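Inositol-3-phosphate synthase (Caenorhabditis elegans, PDB 1VKO) binds nicotinamide-adenine-dinucleotide in a Rossmann-type domain, as a tetrameric member of the inositol-phosphate synthase family. Local coordinates at residues C242-W247 with H295-S300; A288-G293 with H316-G321; I453-A458 with S474-L479; V82-N87 with I191-S196. All blocks are in the same frame, centred on the assembly; numbering follows the deposited sequence.

Contact 1: C242-W247 with H295-S300; sequences CVIVLW and HYINGS. With NAD (nicotinamide-adenine-dinucleotide), chain G.
Val245 and Trp247 on one strand, His295 and Ile297 on the other, exchange most of the ladder of backbone bonds that pairs 242-247 in parallel with 295-298. Val245 N gives to His295 O at 2.7 Å and Ile297 N to Val245 O at 2.8 Å, both nearly straight; His295 N to Val243 O opens the series. The ladder runs on past the strand end, where Gly299 N reaches Trp247 O at 3.0 Å with a bent N-H (137°); glycine suits this place because a beta-carbon would collide with that carbonyl.

Beyond it the chain turns into the cofactor pocket. Asn298 OD1 accepts from Ser300 N in an Asx turn, while its ND2 bonds Gln302 O. Ser300 OG shares a hydrogen bond of 3.0 Å with O3D of NAD. Trp247 has CG anti to the backbone N (chi1 -178°), and its CD1 meets Ser300 OG at the ring edge, 3.1 Å away.

On the same face, Val245 CG1 meets the edge of the Tyr296 ring at CD1, 3.3 Å away. On the other, Leu246 CD1 packs on Ile297 CB at 3.7 Å, and Cys242 SG lies in the plane of the His295 imidazole, whose ND1 bonds Phe319 N.

A beta-alpha-beta crossover joins these Rossmann-sheet neighbours: helix 281-291 packs on Val245, Trp247 and Tyr296, helix 440-458 on Cys242, His295 and Ile297, and strand 77-82 flanks 242-247.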
# COMPACT_ATOMS: atom_id res chain seq x y z
N CYS A 242 -10.05 44.30 -13.01
CA CYS A 242 -9.95 42.95 -13.60
C CYS A 242 -11.03 42.05 -13.03
O CYS A 242 -11.15 41.90 -11.81
CB CYS A 242 -8.59 42.30 -13.33
SG CYS A 242 -8.26 40.78 -14.25
N VAL A 243 -11.84 41.47 -13.91
CA VAL A 243 -12.91 40.58 -13.48
C VAL A 243 -12.60 39.22 -14.07
O VAL A 243 -12.38 39.11 -15.29
CB VAL A 243 -14.30 41.06 -13.98
CG1 VAL A 243 -15.38 40.09 -13.60
CG2 VAL A 243 -14.63 42.41 -13.41
N ILE A 244 -12.57 38.21 -13.22
CA ILE A 244 -12.36 36.84 -13.65
C ILE A 244 -13.56 36.03 -13.19
O ILE A 244 -14.00 36.16 -12.03
CB ILE A 244 -11.05 36.24 -13.06
CG1 ILE A 244 -9.85 37.05 -13.48
CG2 ILE A 244 -10.86 34.74 -13.49
CD1 ILE A 244 -8.72 37.05 -12.40
N VAL A 245 -14.10 35.23 -14.11
CA VAL A 245 -15.15 34.30 -13.82
C VAL A 245 -14.59 32.88 -13.89
O VAL A 245 -13.83 32.52 -14.81
CB VAL A 245 -16.29 34.43 -14.81
CG1 VAL A 245 -17.26 33.16 -14.71
CG2 VAL A 245 -17.01 35.75 -14.57
N LEU A 246 -14.95 32.06 -12.91
CA LEU A 246 -14.36 30.73 -12.81
C LEU A 246 -15.40 29.70 -12.41
O LEU A 246 -16.14 29.88 -11.42
CB LEU A 246 -13.18 30.74 -11.82
CG LEU A 246 -12.36 29.47 -11.64
CD1 LEU A 246 -10.84 29.77 -11.34
CD2 LEU A 246 -12.99 28.60 -10.54
N TRP A 247 -15.45 28.62 -13.19
CA TRP A 247 -16.36 27.54 -12.97
C TRP A 247 -15.79 26.49 -12.00
O TRP A 247 -14.80 25.77 -12.31
CB TRP A 247 -16.71 26.88 -14.31
CG TRP A 247 -17.70 25.78 -14.16
CD1 TRP A 247 -17.46 24.51 -13.69
CD2 TRP A 247 -19.10 25.84 -14.44
NE1 TRP A 247 -18.63 23.78 -13.66
CE2 TRP A 247 -19.65 24.57 -14.11
CE3 TRP A 247 -19.97 26.85 -14.92
CZ2 TRP A 247 -21.02 24.28 -14.28
CZ3 TRP A 247 -21.32 26.57 -15.03
CH2 TRP A 247 -21.83 25.28 -14.74
N HIS A 295 -12.54 37.53 -17.84
CA HIS A 295 -11.87 36.34 -18.34
C HIS A 295 -12.59 35.14 -17.74
O HIS A 295 -13.28 35.25 -16.72
CB HIS A 295 -10.38 36.31 -17.94
CG HIS A 295 -9.67 37.61 -18.17
ND1 HIS A 295 -9.29 38.04 -19.42
CD2 HIS A 295 -9.26 38.57 -17.30
CE1 HIS A 295 -8.71 39.22 -19.32
NE2 HIS A 295 -8.66 39.55 -18.05
N TYR A 296 -12.43 34.00 -18.38
CA TYR A 296 -13.17 32.84 -17.98
C TYR A 296 -12.29 31.59 -17.84
O TYR A 296 -11.61 31.18 -18.82
CB TYR A 296 -14.35 32.60 -18.94
CG TYR A 296 -15.26 31.50 -18.44
CD1 TYR A 296 -16.26 31.75 -17.50
CD2 TYR A 296 -15.11 30.22 -18.89
CE1 TYR A 296 -17.08 30.72 -17.04
CE2 TYR A 296 -15.88 29.19 -18.41
CZ TYR A 296 -16.88 29.43 -17.53
OH TYR A 296 -17.67 28.34 -17.11
N ILE A 297 -12.32 31.02 -16.62
CA ILE A 297 -11.64 29.74 -16.29
C ILE A 297 -12.59 28.58 -16.00
O ILE A 297 -13.52 28.72 -15.17
CB ILE A 297 -10.67 29.89 -15.06
CG1 ILE A 297 -9.82 31.17 -15.14
CG2 ILE A 297 -9.81 28.60 -14.85
CD1 ILE A 297 -8.95 31.28 -16.35
N ASN A 298 -12.34 27.45 -16.66
CA ASN A 298 -13.11 26.22 -16.51
C ASN A 298 -12.34 25.20 -15.66
O ASN A 298 -11.37 24.59 -16.15
CB ASN A 298 -13.41 25.60 -17.88
CG ASN A 298 -14.11 24.21 -17.78
OD1 ASN A 298 -14.82 23.92 -16.82
ND2 ASN A 298 -13.89 23.35 -18.78
N GLY A 299 -12.79 25.01 -14.41
CA GLY A 299 -12.17 24.15 -13.42
C GLY A 299 -12.69 22.72 -13.48
O GLY A 299 -12.21 21.84 -12.75
N SER A 300 -13.65 22.47 -14.38
CA SER A 300 -14.31 21.17 -14.48
C SER A 300 -14.02 20.51 -15.84
O SER A 300 -13.44 21.13 -16.74
CB SER A 300 -15.81 21.30 -14.26
OG SER A 300 -16.10 21.78 -12.96
PA NAD G . -19.41 20.67 -4.80
O1A NAD G . -20.62 19.91 -5.03
O2A NAD G . -19.16 20.75 -3.35
O5B NAD G . -19.61 22.09 -5.49
C5B NAD G . -20.53 22.24 -6.53
C4B NAD G . -21.40 23.43 -6.19
O4B NAD G . -21.85 24.02 -7.39
C3B NAD G . -22.63 23.04 -5.41
O3B NAD G . -22.84 24.12 -4.52
C2B NAD G . -23.77 23.08 -6.39
O2B NAD G . -24.83 23.72 -5.69
C1B NAD G . -23.25 24.06 -7.44
N9A NAD G . -23.77 24.01 -8.83
C8A NAD G . -24.13 22.94 -9.60
N7A NAD G . -24.57 23.40 -10.79
C5A NAD G . -24.52 24.75 -10.82
C6A NAD G . -24.88 25.72 -11.77
N6A NAD G . -25.46 25.43 -12.95
N1A NAD G . -24.72 27.04 -11.45
C2A NAD G . -24.24 27.41 -10.23
N3A NAD G . -23.93 26.46 -9.31
C4A NAD G . -24.05 25.14 -9.58
O3 NAD G . -18.14 20.05 -5.59
PN NAD G . -16.68 20.65 -5.36
O1N NAD G . -16.85 22.05 -4.89
O2N NAD G . -15.95 19.70 -4.51
O5D NAD G . -16.02 20.80 -6.83
C5D NAD G . -16.74 21.40 -7.89
C4D NAD G . -16.23 21.01 -9.29
O4D NAD G . -14.83 21.12 -9.36
C3D NAD G . -16.58 19.58 -9.71
O3D NAD G . -16.94 19.59 -11.07
C2D NAD G . -15.25 18.87 -9.68
O2D NAD G . -15.09 17.81 -10.61
C1D NAD G . -14.31 19.99 -10.04
N1N NAD G . -12.98 19.54 -9.63
C2N NAD G . -12.72 19.30 -8.32
C3N NAD G . -11.47 18.85 -7.96
C7N NAD G . -11.13 18.96 -6.53
O7N NAD G . -12.17 19.42 -5.69
N7N NAD G . -9.89 18.67 -6.11
C4N NAD G . -10.47 18.66 -8.93
C5N NAD G . -10.76 18.89 -10.25
C6N NAD G . -12.04 19.34 -10.61

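Contact 2: A288-G293 with H316-G321; sequences ASILEG and HKVFVG
Ile290 and Leu291, in the last turn of helix 281-291, make a largely apolar, partly buried contact with His316 and Val318, where helix 307-316 ends and the chain heads into strand 320-321 of the parallel sheet. Ile290 carries most of it with both branches: CG2 presses on His316 CB at 3.5 Å, the two side chains crossing at about a right angle, and CG1 meets Val318 CG1 at 3.7 Å. Being branched at the beta-carbon, isoleucine can serve both neighbours at once. Two helix C-termini thus meet here, each closed by a Schellman motif. Gly293, with phi 72°, is the C-prime residue of the first, and its N bonds Ile290 O; Lys317 takes the corresponding positive phi in the second. A glycine adopts such a conformation easily. The carbonyl oxygen of Gly293 lies 3.4 Å from Val318 CG2. Leu291 adds its CD2, which lies 3.7 Å from His316 NE2. Just past the helix end, Glu292 OE2 forms salt bridges with Arg228 and Arg232 of helix 220-238, while Ile290 also touches Leu309, Leu312 and Ala313 of helix 307-316.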
# COMPACT_ATOMS: atom_id res chain seq x y z
N ALA A 288 -21.39 35.20 -21.13
CA ALA A 288 -21.64 36.40 -20.33
C ALA A 288 -20.35 37.09 -19.87
O ALA A 288 -20.32 38.31 -19.67
CB ALA A 288 -22.49 36.06 -19.17
N SER A 289 -19.30 36.28 -19.70
CA SER A 289 -18.01 36.71 -19.16
C SER A 289 -17.29 37.47 -20.25
O SER A 289 -16.88 38.62 -20.04
CB SER A 289 -17.16 35.51 -18.72
OG SER A 289 -17.88 34.70 -17.81
N ILE A 290 -17.16 36.82 -21.40
CA ILE A 290 -16.44 37.39 -22.52
C ILE A 290 -17.10 38.68 -22.95
O ILE A 290 -16.43 39.70 -23.04
CB ILE A 290 -16.36 36.41 -23.70
CG1 ILE A 290 -15.51 35.20 -23.31
CG2 ILE A 290 -15.78 37.11 -24.91
CD1 ILE A 290 -15.82 33.96 -24.15
N LEU A 291 -18.41 38.64 -23.19
CA LEU A 291 -19.14 39.84 -23.62
C LEU A 291 -18.99 41.03 -22.68
O LEU A 291 -19.04 42.16 -23.12
CB LEU A 291 -20.63 39.54 -23.93
CG LEU A 291 -20.75 38.55 -25.09
CD1 LEU A 291 -22.11 38.04 -25.13
CD2 LEU A 291 -20.43 39.19 -26.39
N GLU A 292 -18.74 40.75 -21.41
CA GLU A 292 -18.45 41.79 -20.40
C GLU A 292 -16.97 42.07 -20.12
O GLU A 292 -16.64 42.75 -19.14
CB GLU A 292 -19.13 41.43 -19.09
CG GLU A 292 -20.64 41.41 -19.17
CD GLU A 292 -21.20 42.78 -19.54
OE1 GLU A 292 -20.50 43.78 -19.26
OE2 GLU A 292 -22.32 42.84 -20.10
N GLY A 293 -16.08 41.53 -20.94
CA GLY A 293 -14.65 41.78 -20.73
C GLY A 293 -14.00 41.10 -19.53
O GLY A 293 -12.84 41.38 -19.21
N HIS A 316 -12.97 39.23 -28.62
CA HIS A 316 -13.29 40.21 -27.57
C HIS A 316 -12.12 40.58 -26.67
O HIS A 316 -12.27 41.37 -25.74
CB HIS A 316 -14.52 39.76 -26.76
CG HIS A 316 -15.82 40.18 -27.37
ND1 HIS A 316 -16.41 39.49 -28.41
CD2 HIS A 316 -16.63 41.23 -27.11
CE1 HIS A 316 -17.54 40.09 -28.76
NE2 HIS A 316 -17.69 41.15 -27.99
N LYS A 317 -10.95 40.02 -26.99
CA LYS A 317 -9.69 40.34 -26.31
C LYS A 317 -9.68 39.98 -24.82
O LYS A 317 -9.22 40.75 -23.95
CB LYS A 317 -9.29 41.80 -26.57
CG LYS A 317 -8.35 42.00 -27.77
CD LYS A 317 -8.95 41.54 -29.11
CE LYS A 317 -8.38 42.36 -30.27
N VAL A 318 -10.14 38.76 -24.56
CA VAL A 318 -10.26 38.21 -23.21
C VAL A 318 -9.55 36.83 -23.17
O VAL A 318 -9.38 36.17 -24.22
CB VAL A 318 -11.76 38.18 -22.86
CG1 VAL A 318 -12.28 36.79 -22.63
CG2 VAL A 318 -12.09 39.20 -21.75
N PHE A 319 -9.10 36.40 -21.99
CA PHE A 319 -8.43 35.09 -21.87
C PHE A 319 -9.37 34.03 -21.41
O PHE A 319 -10.22 34.28 -20.55
CB PHE A 319 -7.25 35.11 -20.88
CG PHE A 319 -6.06 35.92 -21.32
CD1 PHE A 319 -5.29 35.53 -22.41
CD2 PHE A 319 -5.69 37.06 -20.61
CE1 PHE A 319 -4.19 36.29 -22.81
CE2 PHE A 319 -4.59 37.82 -21.01
CZ PHE A 319 -3.84 37.44 -22.09
N VAL A 320 -9.20 32.82 -21.98
CA VAL A 320 -9.91 31.64 -21.51
C VAL A 320 -8.92 30.64 -20.92
O VAL A 320 -7.73 30.71 -21.23
CB VAL A 320 -10.91 31.04 -22.55
CG1 VAL A 320 -11.98 32.04 -22.83
CG2 VAL A 320 -10.23 30.56 -23.87
N GLY A 321 -9.40 29.74 -20.06
CA GLY A 321 -8.55 28.68 -19.47
C GLY A 321 -9.31 27.41 -19.09
O GLY A 321 -10.51 27.45 -18.85

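Contact 3: I453-A458 with S474-L479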
# COMPACT_ATOMS: atom_id res chain seq x y z
N ILE A 453 -4.81 34.26 -10.32
CA ILE A 453 -3.69 35.17 -10.08
C ILE A 453 -2.80 35.24 -11.32
O ILE A 453 -2.37 36.31 -11.74
CB ILE A 453 -2.97 34.79 -8.76
CG1 ILE A 453 -3.80 35.28 -7.56
CG2 ILE A 453 -1.54 35.34 -8.70
CD1 ILE A 453 -3.31 34.81 -6.22
N LEU A 454 -2.56 34.10 -11.93
CA LEU A 454 -1.79 34.10 -13.15
C LEU A 454 -2.53 34.76 -14.30
O LEU A 454 -1.90 35.29 -15.22
CB LEU A 454 -1.40 32.66 -13.52
CG LEU A 454 -0.45 32.08 -12.49
CD1 LEU A 454 -0.43 30.59 -12.59
CD2 LEU A 454 0.97 32.70 -12.55
N THR A 455 -3.87 34.74 -14.26
CA THR A 455 -4.68 35.40 -15.29
C THR A 455 -4.54 36.93 -15.24
O THR A 455 -4.29 37.55 -16.26
CB THR A 455 -6.15 34.99 -15.21
OG1 THR A 455 -6.27 33.60 -15.50
CG2 THR A 455 -6.94 35.66 -16.34
N GLU A 456 -4.71 37.51 -14.04
CA GLU A 456 -4.56 38.95 -13.86
C GLU A 456 -3.15 39.39 -14.25
O GLU A 456 -2.98 40.47 -14.81
CB GLU A 456 -4.83 39.35 -12.41
CG GLU A 456 -5.05 40.84 -12.20
CD GLU A 456 -3.77 41.65 -12.24
OE1 GLU A 456 -2.77 41.19 -11.66
OE2 GLU A 456 -3.77 42.75 -12.86
N LEU A 457 -2.16 38.55 -13.95
CA LEU A 457 -0.79 38.84 -14.32
C LEU A 457 -0.69 38.84 -15.84
O LEU A 457 -0.16 39.78 -16.41
CB LEU A 457 0.20 37.85 -13.70
CG LEU A 457 1.58 37.82 -14.40
CD1 LEU A 457 2.34 39.17 -14.22
CD2 LEU A 457 2.43 36.66 -13.98
N ALA A 458 -1.20 37.80 -16.49
CA ALA A 458 -1.12 37.77 -17.95
C ALA A 458 -1.85 38.99 -18.57
O ALA A 458 -1.47 39.48 -19.66
CB ALA A 458 -1.67 36.46 -18.49
N SER A 474 -5.44 34.45 -26.51
CA SER A 474 -6.58 34.33 -25.57
C SER A 474 -6.59 33.04 -24.76
O SER A 474 -7.00 33.05 -23.60
CB SER A 474 -7.93 34.43 -26.28
OG SER A 474 -8.04 35.62 -27.03
N VAL A 475 -6.21 31.93 -25.39
CA VAL A 475 -6.28 30.62 -24.73
C VAL A 475 -5.01 30.49 -23.95
O VAL A 475 -3.98 30.09 -24.53
CB VAL A 475 -6.31 29.42 -25.72
CG1 VAL A 475 -6.37 28.09 -24.94
CG2 VAL A 475 -7.49 29.51 -26.64
N LEU A 476 -5.06 30.82 -22.67
CA LEU A 476 -3.81 30.93 -21.97
C LEU A 476 -3.30 29.67 -21.35
O LEU A 476 -3.57 29.34 -20.18
CB LEU A 476 -3.66 32.22 -21.13
CG LEU A 476 -4.06 32.39 -19.67
CD1 LEU A 476 -3.86 33.82 -19.29
CD2 LEU A 476 -5.47 32.04 -19.55
N SER A 477 -2.55 28.95 -22.19
CA SER A 477 -2.01 27.65 -21.89
C SER A 477 -0.96 27.62 -20.78
O SER A 477 -0.74 26.57 -20.21
CB SER A 477 -1.46 26.99 -23.16
OG SER A 477 -0.65 27.86 -23.93
N ILE A 478 -0.34 28.74 -20.45
CA ILE A 478 0.59 28.79 -19.31
C ILE A 478 -0.06 28.38 -18.00
O ILE A 478 0.65 28.19 -17.00
CB ILE A 478 1.25 30.20 -19.12
CG1 ILE A 478 0.21 31.31 -18.92
CG2 ILE A 478 2.22 30.52 -20.24
CD1 ILE A 478 0.79 32.53 -18.27
N LEU A 479 -1.38 28.26 -18.00
CA LEU A 479 -2.14 27.82 -16.82
C LEU A 479 -2.18 26.30 -16.66
O LEU A 479 -2.75 25.76 -15.70
CB LEU A 479 -3.59 28.34 -16.89
CG LEU A 479 -3.84 29.85 -16.91
CD1 LEU A 479 -5.34 30.09 -16.82
CD2 LEU A 479 -3.10 30.51 -15.75
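Leu476 stands at the centre of an inverse gamma turn and from there drives its CD1 onto Ala458 CB, 3.5 Å away, in the last turn of helix 440-458. The turn leads directly into a 3-10 segment that begins at Ser477, so the contact packs a tight backbone reversal and the start of a 3-10 segment on the C-terminal part of an alpha-helix.

The helix contributes Leu454, Thr455 and Ala458, which the spacing of one turn brings to the same side. Alanine suits the last position because its single methyl lets the loop leucine come close to the helix.

One turn back along the helix, Leu479 takes over. Its two methyls divide the work: CD2 lies 3.5 Å from Leu454 CB, and CD1 serves Thr455. The side chains of Leu454 and Leu479 lie alongside each other and point opposite ways, and a leucine at each position supplies the apolar length for this overlap. Thr455 can sit in this buried, apolar place because its hydroxyl is satisfied within its own helix, by a hydrogen bond to Leu451 O.

The loop is held from other directions too. Ser474 and Leu476 make backbone hydrogen bonds with Val320, and Phe526 of the second subunit packs on Ser477 and Ile478, so one side of the 3-10 segment looks toward a subunit interface. Within the contact, the second methyl of Leu479, CD1, stops 3.9 Å from Thr455 OG1.

Contact 4: V82-N87 with I191-S196. With NAD (nicotinamide-adenine-dinucleotide), chain G.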
# COMPACT_ATOMS: atom_id res chain seq x y z
N VAL A 82 -18.63 30.22 -10.17
CA VAL A 82 -19.85 29.45 -10.37
C VAL A 82 -19.73 28.20 -9.53
O VAL A 82 -18.71 27.48 -9.58
CB VAL A 82 -20.11 29.12 -11.83
CG1 VAL A 82 -21.54 28.63 -12.01
CG2 VAL A 82 -19.84 30.37 -12.69
N GLY A 83 -20.75 27.97 -8.72
CA GLY A 83 -20.65 26.99 -7.65
C GLY A 83 -20.02 27.64 -6.43
O GLY A 83 -19.21 27.03 -5.76
N LEU A 84 -20.37 28.88 -6.13
CA LEU A 84 -19.76 29.62 -5.00
C LEU A 84 -20.01 28.95 -3.67
O LEU A 84 -19.20 29.09 -2.75
CB LEU A 84 -20.27 31.07 -4.93
CG LEU A 84 -19.84 31.95 -3.74
CD1 LEU A 84 -18.35 32.32 -3.82
CD2 LEU A 84 -20.67 33.25 -3.63
N GLY A 85 -21.11 28.21 -3.56
CA GLY A 85 -21.50 27.58 -2.30
C GLY A 85 -21.03 26.16 -2.13
O GLY A 85 -21.40 25.51 -1.16
N GLY A 86 -20.20 25.68 -3.06
CA GLY A 86 -19.71 24.27 -3.01
C GLY A 86 -18.60 24.06 -2.01
O GLY A 86 -18.30 24.95 -1.21
N ASN A 87 -17.99 22.86 -2.04
CA ASN A 87 -16.82 22.61 -1.20
C ASN A 87 -15.67 23.55 -1.55
O ASN A 87 -15.17 24.23 -0.67
CB ASN A 87 -16.33 21.15 -1.26
CG ASN A 87 -17.22 20.20 -0.51
OD1 ASN A 87 -18.43 20.43 -0.36
ND2 ASN A 87 -16.64 19.10 -0.03
N ILE A 191 -22.92 35.86 3.48
CA ILE A 191 -22.78 35.65 2.03
C ILE A 191 -23.73 34.57 1.51
O ILE A 191 -23.65 33.41 1.88
CB ILE A 191 -21.33 35.35 1.62
CG1 ILE A 191 -20.35 36.28 2.34
CG2 ILE A 191 -21.17 35.52 0.11
CD1 ILE A 191 -18.88 35.85 2.18
N VAL A 192 -24.68 34.99 0.69
CA VAL A 192 -25.61 34.08 0.05
C VAL A 192 -25.39 34.25 -1.44
O VAL A 192 -25.53 35.37 -1.95
CB VAL A 192 -27.06 34.42 0.42
CG1 VAL A 192 -28.02 33.59 -0.44
CG2 VAL A 192 -27.31 34.14 1.90
N PRO A 193 -25.05 33.17 -2.15
CA PRO A 193 -24.75 33.26 -3.58
C PRO A 193 -25.95 33.72 -4.39
O PRO A 193 -27.08 33.44 -4.02
CB PRO A 193 -24.43 31.82 -3.95
CG PRO A 193 -23.99 31.19 -2.67
CD PRO A 193 -24.89 31.79 -1.64
N LEU A 194 -25.68 34.42 -5.50
CA LEU A 194 -26.71 34.79 -6.47
C LEU A 194 -27.36 33.54 -7.09
O LEU A 194 -26.76 32.49 -7.11
CB LEU A 194 -26.13 35.73 -7.54
CG LEU A 194 -25.30 36.94 -7.06
CD1 LEU A 194 -24.60 37.62 -8.20
CD2 LEU A 194 -26.16 37.93 -6.34
N PRO A 195 -28.61 33.63 -7.52
CA PRO A 195 -29.22 32.50 -8.23
C PRO A 195 -28.57 32.24 -9.56
O PRO A 195 -28.01 33.16 -10.17
CB PRO A 195 -30.69 32.92 -8.38
CG PRO A 195 -30.73 34.36 -8.12
CD PRO A 195 -29.54 34.75 -7.29
N SER A 196 -28.55 30.98 -9.98
CA SER A 196 -27.85 30.62 -11.19
C SER A 196 -28.77 30.01 -12.23
O SER A 196 -29.96 29.83 -12.00
CB SER A 196 -26.73 29.61 -10.89
OG SER A 196 -25.65 29.82 -11.79
PA NAD G . -19.41 20.67 -4.80
O1A NAD G . -20.62 19.91 -5.03
O2A NAD G . -19.16 20.75 -3.35
O5B NAD G . -19.61 22.09 -5.49
C5B NAD G . -20.53 22.24 -6.53
C4B NAD G . -21.40 23.43 -6.19
O4B NAD G . -21.85 24.02 -7.39
C3B NAD G . -22.63 23.04 -5.41
O3B NAD G . -22.84 24.12 -4.52
C2B NAD G . -23.77 23.08 -6.39
O2B NAD G . -24.83 23.72 -5.69
C1B NAD G . -23.25 24.06 -7.44
N9A NAD G . -23.77 24.01 -8.83
C8A NAD G . -24.13 22.94 -9.60
N7A NAD G . -24.57 23.40 -10.79
C5A NAD G . -24.52 24.75 -10.82
C6A NAD G . -24.88 25.72 -11.77
N6A NAD G . -25.46 25.43 -12.95
N1A NAD G . -24.72 27.04 -11.45
C2A NAD G . -24.24 27.41 -10.23
N3A NAD G . -23.93 26.46 -9.31
C4A NAD G . -24.05 25.14 -9.58
O3 NAD G . -18.14 20.05 -5.59
PN NAD G . -16.68 20.65 -5.36
O1N NAD G . -16.85 22.05 -4.89
O2N NAD G . -15.95 19.70 -4.51
O5D NAD G . -16.02 20.80 -6.83
C5D NAD G . -16.74 21.40 -7.89
C4D NAD G . -16.23 21.01 -9.29
O4D NAD G . -14.83 21.12 -9.36
C3D NAD G . -16.58 19.58 -9.71
O3D NAD G . -16.94 19.59 -11.07
C2D NAD G . -15.25 18.87 -9.68
O2D NAD G . -15.09 17.81 -10.61
C1D NAD G . -14.31 19.99 -10.04
N1N NAD G . -12.98 19.54 -9.63
C2N NAD G . -12.72 19.30 -8.32
C3N NAD G . -11.47 18.85 -7.96
C7N NAD G . -11.13 18.96 -6.53
O7N NAD G . -12.17 19.42 -5.69
N7N NAD G . -9.89 18.67 -6.11
C4N NAD G . -10.47 18.66 -8.93
C5N NAD G . -10.76 18.89 -10.25
C6N NAD G . -12.04 19.34 -10.61
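After Val82 the backbone leaves its strand and folds into a type I turn from Gly83 to Gly86, closed by Gly86 N to Gly83 O at 3.2 Å, while 191-196 passes it as an extended coil; the end-to-end directions of 82-85 and 191-196 differ by 134°. This is the glycine-rich loop of a Rossmann fold, and both segments reach NAD.

Leu84 carries the direct packing. Its CG is anti to the backbone N (chi1 175°), and its CD2 rests 4.0 Å from both CB and CG of Pro193; Ile191 CG2 approaches the same methyl more loosely. A rigid proline suits the extended coil and offers the leucine these two ring carbons.

Two of the glycines fit the cofactor. Gly83 has a positive phi and brings its CA within 3.2 Å of O4B of NAD; a beta-carbon there would strike both O4B and the carbonyl O of Val82. At Gly86 one would run into O5B. Gly86 is also the N-cap of the next helix, whose first amide, Asn87 N, gives a bond of 2.7 Å to the phosphate oxygen O2A. The helix dipole probably adds to the hold on that negative group. At the adenine end, Ser196 OG donates to N1A at 3.0 Å, and Val82 CG1 touches C2A at 3.5 Å, so polar and apolar contacts from the two segments meet on the base.

Around the contact, Trp159 of strand 154-159 touches Val82, Leu194 and Ser196, Phe285 of helix 281-291 touches Val82 and Ser196, and helix 87-100 packs on Leu84 and Ile191.

Contacts 1 and 4 line the NAD pocket from two places, the ribose of the nicotinamide at Ser300 and the adenine and the adenosine-side phosphate at 82-87 and 191-196; their centres are 14 Å apart, and Leu246 O and Val82 N, 2.8 Å apart, join them through the sheet. Contact 2 extends the same sheet, with Asn298 N 2.8 Å from Gly321 O, and the loop 474-479 of contact 3 bonds to strand 320-321, with Val320 N 2.7 Å from Ser474 O. Contact 3 also backs contact 1 directly through Ile297 and Thr455. Its Leu479 side chain stays about 14 Å from NAD, which Ser300 touches directly. The Ser300 side chain is about 9 Å from the bound pyrophosphate.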